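Hypothetical protein TTHA1785 (Thermus thermophilus, PDB 2EPG) is probably a manganese-dependent, GTP-using RNA ligase of the RtcB family that joins RNA ends carrying a 3'-phosphate or 2',3'-cyclic phosphate to a 5'-hydroxyl. Local coordinates at residues Q220-V225 with K238-V243. Sequence-based numbering, arbitrary orientation.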
loop_
_atom_site.group_PDB
_atom_site.type_symbol
_atom_site.label_atom_id
_atom_site.label_comp_id
_atom_site.label_asym_id
_atom_site.label_seq_id
_atom_site.Cartn_x
_atom_site.Cartn_y
_atom_site.Cartn_z
ATOM N N GLN A 220 -15.852 10.051 -1.138
ATOM C CA GLN A 220 -16.676 9.262 -0.231
ATOM C C GLN A 220 -17.082 10.110 0.971
ATOM O O GLN A 220 -16.731 11.299 1.087
ATOM C CB GLN A 220 -15.855 8.064 0.306
ATOM C CG GLN A 220 -14.735 7.551 -0.605
ATOM C CD GLN A 220 -13.549 6.927 0.155
ATOM O OE1 GLN A 220 -12.827 7.614 0.896
ATOM N NE2 GLN A 220 -13.351 5.629 -0.028
ATOM N N TYR A 221 -17.834 9.491 1.870
ATOM C CA TYR A 221 -18.202 10.167 3.098
ATOM C C TYR A 221 -18.042 9.147 4.220
ATOM O O TYR A 221 -18.171 7.944 4.004
ATOM C CB TYR A 221 -19.632 10.744 3.041
ATOM C CG TYR A 221 -20.764 9.739 2.951
ATOM C CD1 TYR A 221 -21.229 9.284 1.712
ATOM C CD2 TYR A 221 -21.388 9.267 4.105
ATOM C CE1 TYR A 221 -22.289 8.387 1.628
ATOM C CE2 TYR A 221 -22.443 8.373 4.035
ATOM C CZ TYR A 221 -22.890 7.938 2.796
ATOM O OH TYR A 221 -23.933 7.049 2.735
ATOM N N VAL A 222 -17.703 9.629 5.405
ATOM C CA VAL A 222 -17.528 8.749 6.550
ATOM C C VAL A 222 -18.944 8.363 6.992
ATOM O O VAL A 222 -19.731 9.243 7.325
ATOM C CB VAL A 222 -16.805 9.498 7.691
ATOM C CG1 VAL A 222 -16.682 8.612 8.908
ATOM C CG2 VAL A 222 -15.429 9.958 7.218
ATOM N N ASP A 223 -19.295 7.079 6.965
ATOM C CA ASP A 223 -20.645 6.725 7.395
ATOM C C ASP A 223 -20.690 6.062 8.774
ATOM O O ASP A 223 -21.769 5.836 9.323
ATOM C CB ASP A 223 -21.368 5.860 6.343
ATOM C CG ASP A 223 -21.089 4.382 6.486
ATOM O OD1 ASP A 223 -21.868 3.580 5.924
ATOM O OD2 ASP A 223 -20.099 4.012 7.141
ATOM N N GLU A 224 -19.520 5.773 9.342
ATOM C CA GLU A 224 -19.476 5.164 10.656
ATOM C C GLU A 224 -18.147 5.440 11.351
ATOM O O GLU A 224 -17.085 5.410 10.721
ATOM C CB GLU A 224 -19.707 3.652 10.527
ATOM C CG GLU A 224 -20.307 3.002 11.764
ATOM C CD GLU A 224 -21.198 1.811 11.424
ATOM O OE1 GLU A 224 -20.658 0.744 11.051
ATOM O OE2 GLU A 224 -22.441 1.956 11.522
ATOM N N VAL A 225 -18.213 5.734 12.645
ATOM C CA VAL A 225 -17.012 5.986 13.427
ATOM C C VAL A 225 -16.982 4.964 14.561
ATOM O O VAL A 225 -17.934 4.874 15.340
ATOM C CB VAL A 225 -17.002 7.414 14.004
ATOM C CG1 VAL A 225 -15.869 7.557 15.007
ATOM C CG2 VAL A 225 -16.838 8.430 12.865
ATOM N N LYS A 238 -18.274 11.645 11.262
ATOM C CA LYS A 238 -19.348 11.086 10.454
ATOM C C LYS A 238 -19.958 12.150 9.551
ATOM O O LYS A 238 -20.157 13.296 9.963
ATOM C CB LYS A 238 -20.407 10.462 11.370
ATOM C CG LYS A 238 -21.553 9.768 10.638
ATOM C CD LYS A 238 -22.380 8.960 11.616
ATOM C CE LYS A 238 -23.632 8.415 10.968
ATOM N NZ LYS A 238 -24.372 7.571 11.935
ATOM N N GLY A 239 -20.222 11.773 8.305
ATOM C CA GLY A 239 -20.782 12.714 7.358
ATOM C C GLY A 239 -19.694 13.477 6.630
ATOM O O GLY A 239 -19.947 14.157 5.642
ATOM N N GLN A 240 -18.465 13.356 7.105
ATOM C CA GLN A 240 -17.353 14.058 6.476
ATOM C C GLN A 240 -16.990 13.509 5.087
ATOM O O GLN A 240 -16.984 12.292 4.862
ATOM C CB GLN A 240 -16.138 14.004 7.396
ATOM C CG GLN A 240 -14.877 14.588 6.802
ATOM C CD GLN A 240 -13.686 14.221 7.637
ATOM O OE1 GLN A 240 -13.696 13.189 8.308
ATOM N NE2 GLN A 240 -12.645 15.048 7.600
ATOM N N VAL A 241 -16.694 14.415 4.159
ATOM C CA VAL A 241 -16.324 14.047 2.787
ATOM C C VAL A 241 -14.823 13.697 2.691
ATOM O O VAL A 241 -13.970 14.432 3.192
ATOM C CB VAL A 241 -16.627 15.219 1.797
ATOM C CG1 VAL A 241 -16.051 14.916 0.420
ATOM C CG2 VAL A 241 -18.124 15.423 1.665
ATOM N N THR A 242 -14.501 12.562 2.074
ATOM C CA THR A 242 -13.101 12.181 1.899
ATOM C C THR A 242 -12.877 11.775 0.444
ATOM O O THR A 242 -13.830 11.563 -0.313
ATOM C CB THR A 242 -12.683 10.990 2.820
ATOM O OG1 THR A 242 -13.422 9.819 2.464
ATOM C CG2 THR A 242 -12.951 11.313 4.294
ATOM N N VAL A 243 -11.613 11.698 0.061
ATOM C CA VAL A 243 -11.240 11.292 -1.276
ATOM C C VAL A 243 -10.113 10.261 -1.140
ATOM O O VAL A 243 -9.070 10.546 -0.559
ATOM C CB VAL A 243 -10.764 12.505 -2.106
ATOM C CG1 VAL A 243 -10.417 12.057 -3.537
ATOM C CG2 VAL A 243 -11.856 13.592 -2.116
#
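The carboxamide of Q220 sits on the face of this antiparallel strand pair that carries Q220 and T242; the second flat amide, that of Q240, lies alongside V222. The Q220 amide is held at both ends: T242 OG1 donates to Q220 OE1 (2.8 Å) in the carbonyl plane, on a lone pair, and NE2 bonds E218, a predicted GMP-binding residue. The Q240 amide is pinned by F237 N, G235 O and S116 O, leaving its OE1 beside the V222 CG2 methyl. Y221 belongs to the other face, with V241; chi1 of 66° puts CG in the crowded position between N and carbonyl carbon, its end leads away from 238-243, and the side chain touches L120, R480 and L482. Q220 and T242 form a hydrogen-bonded pair, T242 N reaching Q220 O and Q220 N reaching T242 O (2.7 Å, 172°). Strands 110-119 and 474-486 extend the sheet on either side of this pair, and helix 228-234 connects the two strands. Beyond the non-hydrogen-bonded pair Y221/V241, V222 N donates to Q240 O, which also receives the CA-H of Y221 (CA to O 3.0 Å). V222 packs between K238 CA and Q240. The K238 chain runs extended alongside, its CE 3.6 Å from D223 O, while the D223 carboxylate makes a salt bridge with R478. At phi 89° a CB on G239 would jam against K238 O; G239 N donates to V222 O in its carbonyl plane at 2.8 Å.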